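Local coordinates for protein SAP-like pentraxin (Limulus polyphemus, PDB 3FLT) that binds phosphoethanolamine through a pair of calcium ions in each subunit, as a member of the pentraxin family, at residues 48-53 with 64-69; 71-76 with 87-92; 142-147 with 156-161; 165-170 with 188-193. All blocks are in the same frame, centred on the assembly; numbering follows the deposited sequence.

Interaction 1: residues 48-53 with 64-69. With OPE (phosphoric acid mono-(2-amino-ethyl) ester), chain F.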
loop_
_atom_site.group_PDB
_atom_site.type_symbol
_atom_site.label_atom_id
_atom_site.label_comp_id
_atom_site.label_asym_id
_atom_site.label_seq_id
_atom_site.Cartn_x
_atom_site.Cartn_y
_atom_site.Cartn_z
ATOM N N GLY A 48 51.262 25.588 -14.998
ATOM C CA GLY A 48 51.547 24.223 -14.606
ATOM C C GLY A 48 50.815 23.288 -15.548
ATOM O O GLY A 48 49.709 23.595 -16.004
ATOM N N TYR A 49 51.430 22.156 -15.867
ATOM C CA TYR A 49 50.799 21.183 -16.753
ATOM C C TYR A 49 50.116 20.120 -15.918
ATOM O O TYR A 49 50.736 19.518 -15.039
ATOM C CB TYR A 49 51.827 20.550 -17.697
ATOM C CG TYR A 49 52.366 21.543 -18.696
ATOM C CD1 TYR A 49 53.551 22.245 -18.450
ATOM C CD2 TYR A 49 51.644 21.852 -19.846
ATOM C CE1 TYR A 49 53.998 23.233 -19.324
ATOM C CE2 TYR A 49 52.079 22.835 -20.723
ATOM C CZ TYR A 49 53.253 23.521 -20.454
ATOM O OH TYR A 49 53.655 24.513 -21.306
ATOM N N ILE A 50 48.835 19.897 -16.196
ATOM C CA ILE A 50 48.045 18.930 -15.442
ATOM C C ILE A 50 47.998 17.554 -16.086
ATOM O O ILE A 50 48.415 16.568 -15.467
ATOM C CB ILE A 50 46.612 19.447 -15.244
ATOM C CG1 ILE A 50 46.664 20.830 -14.580
ATOM C CG2 ILE A 50 45.810 18.457 -14.399
ATOM C CD1 ILE A 50 45.329 21.545 -14.486
ATOM N N PHE A 51 47.498 17.502 -17.322
ATOM C CA PHE A 51 47.368 16.262 -18.098
ATOM C C PHE A 51 48.387 16.271 -19.240
ATOM O O PHE A 51 48.340 17.132 -20.127
ATOM C CB PHE A 51 45.949 16.162 -18.666
ATOM C CG PHE A 51 45.654 14.877 -19.399
ATOM C CD1 PHE A 51 44.931 13.862 -18.784
ATOM C CD2 PHE A 51 46.044 14.705 -20.727
ATOM C CE1 PHE A 51 44.594 12.699 -19.480
ATOM C CE2 PHE A 51 45.711 13.546 -21.428
ATOM C CZ PHE A 51 44.981 12.543 -20.800
ATOM N N SER A 52 49.302 15.307 -19.217
ATOM C CA SER A 52 50.352 15.197 -20.229
ATOM C C SER A 52 50.307 13.843 -20.927
ATOM O O SER A 52 50.340 12.798 -20.277
ATOM C CB SER A 52 51.727 15.378 -19.571
ATOM O OG SER A 52 52.776 14.957 -20.422
ATOM N N CYS A 53 50.241 13.864 -22.250
ATOM C CA CYS A 53 50.195 12.634 -23.030
ATOM C C CYS A 53 51.337 12.607 -24.040
ATOM O O CYS A 53 51.508 13.536 -24.836
ATOM C CB CYS A 53 48.853 12.523 -23.756
ATOM S SG CYS A 53 48.683 11.020 -24.723
ATOM N N THR A 64 47.456 19.682 -21.148
ATOM C CA THR A 64 46.589 20.741 -20.634
ATOM C C THR A 64 47.361 21.506 -19.565
ATOM O O THR A 64 48.268 20.967 -18.930
ATOM C CB THR A 64 45.265 20.186 -20.034
ATOM O OG1 THR A 64 45.546 19.343 -18.910
ATOM C CG2 THR A 64 44.500 19.387 -21.083
ATOM N N SER A 65 47.013 22.772 -19.384
ATOM C CA SER A 65 47.689 23.599 -18.402
ATOM C C SER A 65 46.811 24.767 -18.010
ATOM O O SER A 65 45.767 25.010 -18.612
ATOM C CB SER A 65 49.012 24.124 -18.969
ATOM O OG SER A 65 48.809 24.900 -20.143
ATOM N N MET A 66 47.248 25.491 -16.992
ATOM C CA MET A 66 46.521 26.652 -16.511
ATOM C C MET A 66 47.487 27.597 -15.803
ATOM O O MET A 66 48.623 27.230 -15.479
ATOM C CB MET A 66 45.439 26.230 -15.513
ATOM C CG MET A 66 46.014 25.605 -14.245
ATOM S SD MET A 66 44.925 25.652 -12.814
ATOM C CE MET A 66 45.291 27.246 -12.158
ATOM N N TYR A 67 47.015 28.817 -15.578
ATOM C CA TYR A 67 47.750 29.841 -14.852
ATOM C C TYR A 67 46.709 30.883 -14.474
ATOM O O TYR A 67 45.630 30.940 -15.071
ATOM C CB TYR A 67 48.899 30.444 -15.690
ATOM C CG TYR A 67 48.526 31.394 -16.813
ATOM C CD1 TYR A 67 48.220 32.733 -16.558
ATOM C CD2 TYR A 67 48.549 30.966 -18.146
ATOM C CE1 TYR A 67 47.958 33.623 -17.609
ATOM C CE2 TYR A 67 48.288 31.843 -19.199
ATOM C CZ TYR A 67 47.996 33.168 -18.928
ATOM O OH TYR A 67 47.751 34.025 -19.982
ATOM N N VAL A 68 47.009 31.674 -13.457
ATOM C CA VAL A 68 46.084 32.693 -13.004
ATOM C C VAL A 68 46.736 34.060 -13.166
ATOM O O VAL A 68 47.880 34.258 -12.757
ATOM C CB VAL A 68 45.720 32.451 -11.518
ATOM C CG1 VAL A 68 44.610 33.394 -11.079
ATOM C CG2 VAL A 68 45.322 30.990 -11.316
ATOM N N LYS A 69 46.011 34.990 -13.781
ATOM C CA LYS A 69 46.488 36.357 -13.987
ATOM C C LYS A 69 46.594 37.068 -12.632
ATOM O O LYS A 69 46.176 36.535 -11.605
ATOM C CB LYS A 69 45.495 37.128 -14.858
ATOM C CG LYS A 69 45.381 36.651 -16.281
ATOM C CD LYS A 69 46.627 37.010 -17.080
ATOM C CE LYS A 69 46.468 36.621 -18.549
ATOM N NZ LYS A 69 47.649 36.998 -19.382
HETATM C CA OPE F . 56.866 22.170 -23.378
HETATM C CB OPE F . 55.922 23.353 -23.648
HETATM O O1 OPE F . 59.370 21.005 -22.337
HETATM O O2 OPE F . 58.164 19.729 -24.151
HETATM O O3 OPE F . 60.258 20.940 -24.813
HETATM O O4 OPE F . 58.029 22.232 -24.238
HETATM N N OPE F . 55.942 24.284 -22.470
HETATM P P OPE F . 58.943 20.953 -23.886
#
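Gly48 and Met66 form a hydrogen-bonded antiparallel pair, Tyr49 and Ser65 the non-hydrogen-bonded pair beside it, and the two strand segments run 154° apart with their axes 4.6 Å from each other at closest. Beyond Tyr49 the register slips by one residue. Ile50 N donates to Thr64 O (3.0 Å) while Thr64 N donates to Phe51 O (2.9 Å), so Ile50 and Phe51 together face one residue, the mark of a beta bulge. Thr64 also fills the bulge with its side chain: chi1 of 63° swings OG1 between its own backbone N and carbonyl carbon, where it accepts from Phe51 N at 3.1 Å. On one face the CD2 side of the Tyr49 ring rests 3.6 Å from Ser65 CB, and Tyr49 OH receives the amino N of the bound phosphoethanolamine (2.6 Å). Ser65 OG instead pairs with the hydroxyl of Tyr87. On the other face Ile50 CD1 meets Met66 CG at 4.1 Å, an apolar touch beneath which Gln38 and Ile40 of strand 33-42 lie. This hairpin occupies the middle of its sheet, with strand 139-142 bordering strand 48-55 and strand 73-80 bordering strand 60-68.

Interaction 2: residues 71-76 with 87-92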
loop_
_atom_site.group_PDB
_atom_site.type_symbol
_atom_site.label_atom_id
_atom_site.label_comp_id
_atom_site.label_asym_id
_atom_site.label_seq_id
_atom_site.Cartn_x
_atom_site.Cartn_y
_atom_site.Cartn_z
ATOM N N ASP A 71 44.940 39.717 -11.736
ATOM C CA ASP A 71 43.600 40.092 -11.291
ATOM C C ASP A 71 42.816 38.860 -10.842
ATOM O O ASP A 71 41.664 38.967 -10.408
ATOM C CB ASP A 71 42.837 40.814 -12.393
ATOM C CG ASP A 71 42.389 39.892 -13.476
ATOM O OD1 ASP A 71 42.723 38.689 -13.411
ATOM O OD2 ASP A 71 41.701 40.374 -14.398
ATOM N N GLY A 72 43.441 37.690 -10.960
ATOM C CA GLY A 72 42.806 36.459 -10.528
ATOM C C GLY A 72 42.088 35.664 -11.594
ATOM O O GLY A 72 41.546 34.602 -11.309
ATOM N N THR A 73 42.086 36.168 -12.823
ATOM C CA THR A 73 41.416 35.494 -13.932
ATOM C C THR A 73 42.039 34.146 -14.271
ATOM O O THR A 73 43.256 34.020 -14.364
ATOM C CB THR A 73 41.462 36.352 -15.195
ATOM O OG1 THR A 73 40.801 37.592 -14.946
ATOM C CG2 THR A 73 40.775 35.652 -16.341
ATOM N N LEU A 74 41.193 33.141 -14.472
ATOM C CA LEU A 74 41.662 31.808 -14.823
ATOM C C LEU A 74 42.003 31.725 -16.307
ATOM O O LEU A 74 41.313 32.307 -17.146
ATOM C CB LEU A 74 40.590 30.762 -14.526
ATOM C CG LEU A 74 40.959 29.348 -14.984
ATOM C CD1 LEU A 74 42.097 28.810 -14.124
ATOM C CD2 LEU A 74 39.746 28.453 -14.884
ATOM N N ASN A 75 43.067 31.000 -16.630
ATOM C CA ASN A 75 43.463 30.825 -18.018
ATOM C C ASN A 75 43.769 29.367 -18.264
ATOM O O ASN A 75 44.685 28.812 -17.665
ATOM C CB ASN A 75 44.701 31.662 -18.365
ATOM C CG ASN A 75 44.352 33.085 -18.743
ATOM O OD1 ASN A 75 44.193 33.946 -17.883
ATOM N ND2 ASN A 75 44.219 33.334 -20.037
ATOM N N LEU A 76 42.996 28.742 -19.143
ATOM C CA LEU A 76 43.210 27.335 -19.451
ATOM C C LEU A 76 43.940 27.188 -20.776
ATOM O O LEU A 76 43.584 27.813 -21.781
ATOM C CB LEU A 76 41.872 26.593 -19.478
ATOM C CG LEU A 76 41.153 26.586 -18.119
ATOM C CD1 LEU A 76 39.767 26.014 -18.284
ATOM C CD2 LEU A 76 41.954 25.780 -17.099
ATOM N N TYR A 87 45.710 29.528 -25.213
ATOM C CA TYR A 87 45.027 29.893 -23.982
ATOM C C TYR A 87 43.699 30.580 -24.194
ATOM O O TYR A 87 43.504 31.305 -25.165
ATOM C CB TYR A 87 45.927 30.779 -23.141
ATOM C CG TYR A 87 47.004 30.008 -22.435
ATOM C CD1 TYR A 87 46.725 29.308 -21.258
ATOM C CD2 TYR A 87 48.298 29.950 -22.951
ATOM C CE1 TYR A 87 47.711 28.570 -20.611
ATOM C CE2 TYR A 87 49.292 29.213 -22.315
ATOM C CZ TYR A 87 48.994 28.525 -21.147
ATOM O OH TYR A 87 49.969 27.790 -20.515
ATOM N N ILE A 88 42.780 30.324 -23.272
ATOM C CA ILE A 88 41.452 30.915 -23.299
ATOM C C ILE A 88 41.177 31.320 -21.866
ATOM O O ILE A 88 41.242 30.479 -20.968
ATOM C CB ILE A 88 40.385 29.894 -23.740
ATOM C CG1 ILE A 88 40.598 29.526 -25.214
ATOM C CG2 ILE A 88 38.980 30.449 -23.473
ATOM C CD1 ILE A 88 39.643 28.477 -25.735
ATOM N N SER A 89 40.891 32.599 -21.629
ATOM C CA SER A 89 40.624 33.015 -20.259
ATOM C C SER A 89 39.164 32.812 -19.907
ATOM O O SER A 89 38.284 32.874 -20.764
ATOM C CB SER A 89 41.033 34.472 -20.011
ATOM O OG SER A 89 40.164 35.376 -20.652
ATOM N N CYS A 90 38.933 32.555 -18.626
ATOM C CA CYS A 90 37.607 32.312 -18.093
ATOM C C CYS A 90 37.161 33.438 -17.180
ATOM O O CYS A 90 37.912 33.874 -16.306
ATOM C CB CYS A 90 37.616 31.016 -17.303
ATOM S SG CYS A 90 37.916 29.526 -18.294
ATOM N N PRO A 91 35.919 33.911 -17.357
ATOM C CA PRO A 91 35.364 34.995 -16.543
ATOM C C PRO A 91 35.089 34.554 -15.101
ATOM O O PRO A 91 33.959 34.637 -14.613
ATOM C CB PRO A 91 34.097 35.371 -17.302
ATOM C CG PRO A 91 33.650 34.056 -17.846
ATOM C CD PRO A 91 34.944 33.476 -18.373
ATOM N N ILE A 92 36.129 34.084 -14.423
ATOM C CA ILE A 92 35.992 33.638 -13.047
ATOM C C ILE A 92 37.265 33.958 -12.283
ATOM O O ILE A 92 38.369 33.760 -12.793
ATOM C CB ILE A 92 35.710 32.123 -12.994
ATOM C CG1 ILE A 92 35.539 31.672 -11.549
ATOM C CG2 ILE A 92 36.829 31.359 -13.659
ATOM C CD1 ILE A 92 35.182 30.210 -11.423
#
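Asp71 OD1 is gripped twice by Thr73, from OG1 (2.7 Å) and from the backbone N (2.7 Å), the second bond closing an Asx turn just ahead of the strand. Both donors come to the syn side of OD1 and from the same face of the carboxylate. Thr73 can serve in this way because its chi1 of -60° sets OG1 beside its own N, while CG2, pointing the opposite way from that N, reaches across to Cys90 O at 3.4 Å. Putting a valine here removes the hydroxyl and would probably leave the Asp71 carboxylate with the backbone N-H as its single grip from this position, freer to turn. Farther along, the strands pair in antiparallel fashion: Cys90 N bonds to Leu74 O at 2.8 Å, and Leu76 and Ile88 exchange two bonds. The inner face is apolar. Cys90 SG sits about 4.0 Å from both Leu74 CD2 and Leu76 CD1, and Ile92 CG2 meets Leu74 CB at 3.9 Å. On the other face the Asn75 amide leans over Ser89, ND2 lying 3.4 Å from Ser89 CB. Asn75 O lies at the edge of the Tyr87 ring, whose hydroxyl pairs with Ser65. An inverse gamma turn centred on Pro91 turns the chain a corner, yet Ile92 stays beside Leu74, whose N makes a weak bond to Ile92 O. Cys90 is tied by a disulfide to Cys122. This is a beta hairpin at one margin of the chain's seven-stranded sheet, part of the concanavalin-like sandwich of pentraxins, its apolar face covered by strand 112-117.

Interaction 3: residues 142-147 with 156-161. With CA (calcium ion), chain D; CA (calcium ion), chain C; OPE (phosphoric acid mono-(2-amino-ethyl) ester), chain F.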
loop_
_atom_site.group_PDB
_atom_site.type_symbol
_atom_site.label_atom_id
_atom_site.label_comp_id
_atom_site.label_asym_id
_atom_site.label_seq_id
_atom_site.Cartn_x
_atom_site.Cartn_y
_atom_site.Cartn_z
ATOM N N ILE A 142 50.077 12.787 -14.812
ATOM C CA ILE A 142 49.343 13.883 -14.174
ATOM C C ILE A 142 50.269 14.629 -13.216
ATOM O O ILE A 142 50.964 14.012 -12.409
ATOM C CB ILE A 142 48.102 13.363 -13.361
ATOM C CG1 ILE A 142 47.153 12.578 -14.277
ATOM C CG2 ILE A 142 47.356 14.541 -12.724
ATOM C CD1 ILE A 142 46.601 13.385 -15.439
ATOM N N GLY A 143 50.289 15.954 -13.322
ATOM C CA GLY A 143 51.116 16.747 -12.436
ATOM C C GLY A 143 52.488 17.144 -12.948
ATOM O O GLY A 143 53.116 18.034 -12.376
ATOM N N GLN A 144 52.956 16.499 -14.013
ATOM C CA GLN A 144 54.273 16.791 -14.583
ATOM C C GLN A 144 54.189 16.775 -16.098
ATOM O O GLN A 144 53.311 16.133 -16.654
ATOM C CB GLN A 144 55.286 15.742 -14.137
ATOM C CG GLN A 144 55.569 15.703 -12.654
ATOM C CD GLN A 144 56.194 16.979 -12.142
ATOM O OE1 GLN A 144 56.943 17.654 -12.853
ATOM N NE2 GLN A 144 55.903 17.312 -10.894
ATOM N N GLU A 145 55.104 17.473 -16.764
ATOM C CA GLU A 145 55.118 17.534 -18.235
ATOM C C GLU A 145 56.232 16.638 -18.785
ATOM O O GLU A 145 57.418 16.888 -18.556
ATOM C CB GLU A 145 55.326 18.982 -18.690
ATOM C CG GLU A 145 54.840 19.300 -20.095
ATOM C CD GLU A 145 55.678 18.654 -21.188
ATOM O OE1 GLU A 145 56.912 18.847 -21.182
ATOM O OE2 GLU A 145 55.099 17.963 -22.063
ATOM N N GLN A 146 55.846 15.598 -19.512
ATOM C CA GLN A 146 56.806 14.650 -20.069
ATOM C C GLN A 146 57.622 15.167 -21.243
ATOM O O GLN A 146 57.092 15.809 -22.144
ATOM C CB GLN A 146 56.095 13.384 -20.552
ATOM C CG GLN A 146 55.247 12.678 -19.530
ATOM C CD GLN A 146 54.414 11.579 -20.159
ATOM O OE1 GLN A 146 54.900 10.477 -20.419
ATOM N NE2 GLN A 146 53.152 11.886 -20.430
ATOM N N ASP A 147 58.918 14.878 -21.231
ATOM C CA ASP A 147 59.790 15.242 -22.341
ATOM C C ASP A 147 60.284 13.899 -22.851
ATOM O O ASP A 147 61.082 13.811 -23.773
ATOM C CB ASP A 147 60.974 16.094 -21.881
ATOM C CG ASP A 147 60.581 17.519 -21.596
ATOM O OD1 ASP A 147 59.812 18.088 -22.387
ATOM O OD2 ASP A 147 61.044 18.077 -20.585
ATOM N N GLN A 156 59.711 23.844 -13.333
ATOM C CA GLN A 156 58.915 25.020 -13.650
ATOM C C GLN A 156 57.713 24.713 -14.516
ATOM O O GLN A 156 56.934 25.613 -14.835
ATOM C CB GLN A 156 59.777 26.135 -14.278
ATOM C CG GLN A 156 60.100 26.044 -15.774
ATOM C CD GLN A 156 60.944 24.836 -16.154
ATOM O OE1 GLN A 156 61.726 24.317 -15.346
ATOM N NE2 GLN A 156 60.801 24.393 -17.401
ATOM N N GLU A 157 57.545 23.441 -14.877
ATOM C CA GLU A 157 56.407 23.033 -15.701
ATOM C C GLU A 157 55.459 22.109 -14.935
ATOM O O GLU A 157 54.454 21.648 -15.474
ATOM C CB GLU A 157 56.879 22.333 -16.976
ATOM C CG GLU A 157 57.869 23.149 -17.790
ATOM C CD GLU A 157 58.091 22.597 -19.188
ATOM O OE1 GLU A 157 58.449 21.413 -19.334
ATOM O OE2 GLU A 157 57.906 23.359 -20.156
ATOM N N SER A 158 55.777 21.844 -13.675
ATOM C CA SER A 158 54.943 20.975 -12.854
ATOM C C SER A 158 53.694 21.726 -12.389
ATOM O O SER A 158 53.605 22.941 -12.520
ATOM C CB SER A 158 55.735 20.509 -11.640
ATOM O OG SER A 158 56.034 21.621 -10.814
ATOM N N TRP A 159 52.732 20.993 -11.843
ATOM C CA TRP A 159 51.508 21.597 -11.354
ATOM C C TRP A 159 51.240 21.084 -9.953
ATOM O O TRP A 159 51.134 19.875 -9.739
ATOM C CB TRP A 159 50.340 21.231 -12.259
ATOM C CG TRP A 159 49.072 21.876 -11.837
ATOM C CD1 TRP A 159 48.609 23.098 -12.223
ATOM C CD2 TRP A 159 48.108 21.352 -10.912
ATOM N NE1 TRP A 159 47.414 23.371 -11.599
ATOM C CE2 TRP A 159 47.084 22.315 -10.789
ATOM C CE3 TRP A 159 48.011 20.164 -10.178
ATOM C CZ2 TRP A 159 45.974 22.128 -9.960
ATOM C CZ3 TRP A 159 46.911 19.977 -9.355
ATOM C CH2 TRP A 159 45.906 20.956 -9.253
ATOM N N SER A 160 51.145 21.998 -8.995
ATOM C CA SER A 160 50.884 21.609 -7.615
ATOM C C SER A 160 49.475 21.964 -7.196
ATOM O O SER A 160 48.953 23.014 -7.562
ATOM C CB SER A 160 51.876 22.274 -6.669
ATOM O OG SER A 160 53.070 21.520 -6.592
ATOM N N GLY A 161 48.864 21.080 -6.420
ATOM C CA GLY A 161 47.510 21.315 -5.970
ATOM C C GLY A 161 46.853 19.985 -5.702
ATOM O O GLY A 161 47.535 18.963 -5.608
HETATM CA CA CA D . 59.060 19.590 -20.558
HETATM CA CA CA C . 57.285 17.612 -23.265
HETATM C CA OPE F . 56.866 22.170 -23.378
HETATM C CB OPE F . 55.922 23.353 -23.648
HETATM O O1 OPE F . 59.370 21.005 -22.337
HETATM O O2 OPE F . 58.164 19.729 -24.151
HETATM O O3 OPE F . 60.258 20.940 -24.813
HETATM O O4 OPE F . 58.029 22.232 -24.238
HETATM N N OPE F . 55.942 24.284 -22.470
HETATM P P OPE F . 58.943 20.953 -23.886
#
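Gly143 and Trp159 bring the two loop segments together, their CA atoms 5.0 Å apart, through a single backbone bond: Trp159 N donates to Gly143 O at 3.0 Å, from 38° above the carbonyl plane. No regular strand forms here. The Gln144 side chain folds back at chi2 (-63°) so that its amide covers Ser158, OE1 and NE2 each lying 3.3 Å from Ser158 CB, while NE2 also donates to Thr14. Shortening Gln144 to an alanine would probably uncover Ser158 CB and leave Thr14 OG1 without its amide mate. Farther out the carboxylates converge on two calcium ions. Glu145 OE1 bridges them, at 2.4 Å from one and 2.5 Å from the other, and Asp147 OD1 is likewise shared. Glu157 comes from the opposing segment with one oxygen for each task: OE1 binds the first calcium at 2.3 Å, and OE2 accepts the amino N of phosphoethanolamine at 3.2 Å. Glu154 completes the protein ligands of that ion; Gln146 O, Asp59 and Asn60 serve the second. Phosphate oxygens O1 and O2 of the ligand take one calcium each. Glu145 OE1 and Glu157 OE1 stand only 3.5 Å apart, so without the metal these like charges would probably repel; the calcium ions thus appear both to join the two segments and to create the seat for an anionic phosphate.

Interaction 4: residues 165-170 with 188-193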
loop_
_atom_site.group_PDB
_atom_site.type_symbol
_atom_site.label_atom_id
_atom_site.label_comp_id
_atom_site.label_asym_id
_atom_site.label_seq_id
_atom_site.Cartn_x
_atom_site.Cartn_y
_atom_site.Cartn_z
ATOM N N ASP A 165 38.349 13.240 -9.526
ATOM C CA ASP A 165 37.305 13.084 -10.522
ATOM C C ASP A 165 37.786 13.303 -11.956
ATOM O O ASP A 165 37.118 13.974 -12.749
ATOM C CB ASP A 165 36.149 14.043 -10.206
ATOM C CG ASP A 165 34.790 13.466 -10.569
ATOM O OD1 ASP A 165 34.735 12.297 -10.998
ATOM O OD2 ASP A 165 33.775 14.181 -10.417
ATOM N N LEU A 166 38.939 12.726 -12.291
ATOM C CA LEU A 166 39.474 12.849 -13.647
ATOM C C LEU A 166 38.674 11.930 -14.575
ATOM O O LEU A 166 38.633 10.715 -14.374
ATOM C CB LEU A 166 40.958 12.457 -13.681
ATOM C CG LEU A 166 41.600 12.346 -15.075
ATOM C CD1 LEU A 166 41.514 13.686 -15.776
ATOM C CD2 LEU A 166 43.050 11.891 -14.958
ATOM N N GLN A 167 38.024 12.523 -15.574
ATOM C CA GLN A 167 37.231 11.768 -16.545
ATOM C C GLN A 167 37.713 12.164 -17.936
ATOM O O GLN A 167 37.839 13.357 -18.233
ATOM C CB GLN A 167 35.735 12.109 -16.447
ATOM C CG GLN A 167 35.107 12.074 -15.064
ATOM C CD GLN A 167 35.367 10.791 -14.290
ATOM O OE1 GLN A 167 35.335 9.678 -14.838
ATOM N NE2 GLN A 167 35.606 10.941 -12.993
ATOM N N VAL A 168 37.963 11.172 -18.789
ATOM C CA VAL A 168 38.450 11.434 -20.140
ATOM C C VAL A 168 37.697 10.636 -21.202
ATOM O O VAL A 168 37.563 9.419 -21.093
ATOM C CB VAL A 168 39.980 11.124 -20.251
ATOM C CG1 VAL A 168 40.478 11.364 -21.687
ATOM C CG2 VAL A 168 40.754 11.995 -19.265
ATOM N N TRP A 169 37.220 11.342 -22.224
ATOM C CA TRP A 169 36.480 10.740 -23.330
ATOM C C TRP A 169 37.239 10.914 -24.650
ATOM O O TRP A 169 37.966 11.893 -24.839
ATOM C CB TRP A 169 35.108 11.407 -23.477
ATOM C CG TRP A 169 34.107 11.099 -22.384
ATOM C CD1 TRP A 169 33.176 10.091 -22.373
ATOM C CD2 TRP A 169 33.915 11.832 -21.161
ATOM N NE1 TRP A 169 32.416 10.158 -21.222
ATOM C CE2 TRP A 169 32.850 11.214 -20.463
ATOM C CE3 TRP A 169 34.542 12.946 -20.589
ATOM C CZ2 TRP A 169 32.400 11.676 -19.224
ATOM C CZ3 TRP A 169 34.096 13.404 -19.356
ATOM C CH2 TRP A 169 33.034 12.769 -18.687
ATOM N N ASP A 170 37.066 9.968 -25.568
ATOM C CA ASP A 170 37.722 10.074 -26.862
ATOM C C ASP A 170 36.750 10.721 -27.846
ATOM O O ASP A 170 36.800 10.487 -29.045
ATOM C CB ASP A 170 38.205 8.699 -27.355
ATOM C CG ASP A 170 37.080 7.698 -27.516
ATOM O OD1 ASP A 170 35.944 7.986 -27.092
ATOM O OD2 ASP A 170 37.338 6.606 -28.066
ATOM N N ARG A 188 26.787 12.506 -12.584
ATOM C CA ARG A 188 28.222 12.308 -12.440
ATOM C C ARG A 188 28.650 11.286 -13.495
ATOM O O ARG A 188 28.825 10.107 -13.198
ATOM C CB ARG A 188 28.558 11.781 -11.039
ATOM C CG ARG A 188 28.176 12.706 -9.891
ATOM C CD ARG A 188 28.996 13.988 -9.908
ATOM N NE ARG A 188 30.369 13.810 -9.432
ATOM C CZ ARG A 188 30.693 13.485 -8.183
ATOM N NH1 ARG A 188 29.741 13.299 -7.281
ATOM N NH2 ARG A 188 31.967 13.364 -7.829
ATOM N N PRO A 189 28.782 11.723 -14.755
ATOM C CA PRO A 189 29.192 10.828 -15.840
ATOM C C PRO A 189 30.635 10.355 -15.672
ATOM O O PRO A 189 31.432 11.011 -15.003
ATOM C CB PRO A 189 29.017 11.698 -17.082
ATOM C CG PRO A 189 27.895 12.627 -16.695
ATOM C CD PRO A 189 28.280 13.000 -15.292
ATOM N N ARG A 190 30.965 9.216 -16.275
ATOM C CA ARG A 190 32.314 8.674 -16.200
ATOM C C ARG A 190 32.950 8.609 -17.579
ATOM O O ARG A 190 32.304 8.214 -18.551
ATOM C CB ARG A 190 32.310 7.277 -15.588
ATOM C CG ARG A 190 31.987 7.243 -14.120
ATOM C CD ARG A 190 32.387 5.912 -13.536
ATOM N NE ARG A 190 32.022 5.805 -12.130
ATOM C CZ ARG A 190 30.767 5.724 -11.698
ATOM N NH1 ARG A 190 29.765 5.736 -12.574
ATOM N NH2 ARG A 190 30.514 5.634 -10.395
ATOM N N GLY A 191 34.218 9.003 -17.660
ATOM C CA GLY A 191 34.917 8.977 -18.928
ATOM C C GLY A 191 35.029 7.566 -19.461
ATOM O O GLY A 191 35.158 6.623 -18.687
ATOM N N ASN A 192 34.984 7.418 -20.780
ATOM C CA ASN A 192 35.079 6.100 -21.395
ATOM C C ASN A 192 36.523 5.680 -21.676
ATOM O O ASN A 192 36.793 4.499 -21.875
ATOM C CB ASN A 192 34.263 6.052 -22.685
ATOM C CG ASN A 192 34.935 6.775 -23.832
ATOM O OD1 ASN A 192 35.242 7.963 -23.744
ATOM N ND2 ASN A 192 35.158 6.060 -24.926
ATOM N N VAL A 193 37.451 6.631 -21.682
ATOM C CA VAL A 193 38.855 6.317 -21.927
ATOM C C VAL A 193 39.560 6.172 -20.584
ATOM O O VAL A 193 40.327 5.236 -20.367
ATOM C CB VAL A 193 39.517 7.418 -22.777
ATOM C CG1 VAL A 193 40.995 7.161 -22.906
ATOM C CG2 VAL A 193 38.858 7.457 -24.157
#
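Trp169, Val193 and Asn192 bury the most surface here, and each is held differently. The indole lies over Gly191, whose CA sits 3.6 Å from the centroid of the five-membered ring and 19° off its normal, a CH-pi contact; Pro189 CB touches the ring at its edge, 4.0 Å from CZ2. His213 of a neighbouring subunit stacks edge-to-face with Trp169, so the indole also belongs to a subunit interface. Val193 binds by its backbone, N to Val168 O at 2.9 Å, and lays CG2 against Asp170 CB (3.5 Å). Asn192 has its CG between backbone N and carbonyl carbon (chi1 75°), which turns the amide back on the strand end: OD1 accepts Asp170 N in the carbonyl plane, on a lone pair, and ND2 donates to Asp170 OD1 (3.0 Å) from above the carboxylate plane. At the other end Gln167 OE1 takes Gly191 N at 3.1 Å, and Asp165 OD2 forms a salt bridge with Arg188 NH2. Arg5 and Arg39 also form salt bridges to Asp165, so its carboxylate probably stays ionised among several positive groups. Side-chain amides thus replace much of the backbone ladder in fixing this irregular loop to the strand.

Interactions 1 and 2 are successive hairpins of one sheet, joined where strands 60-68 and 73-80 lie side by side; interaction 1 is wholly buried near the chain's centre, interaction 2 lies at the margin, about 16 Å from that centre. Interaction 3 touches interaction 1 through backbone bonds, Ile50 O with Gly143 N and Tyr49 N with Glu157 O, and shares its phosphoethanolamine, though its chemistry is metal coordination rather than strand pairing. Interaction 4 belongs to the other sheet, lies across the chain's centre from interaction 3, and meets interactions 1 and 3 through apolar touches of Val168 and Leu166. It alone among the four reaches neighbouring subunits.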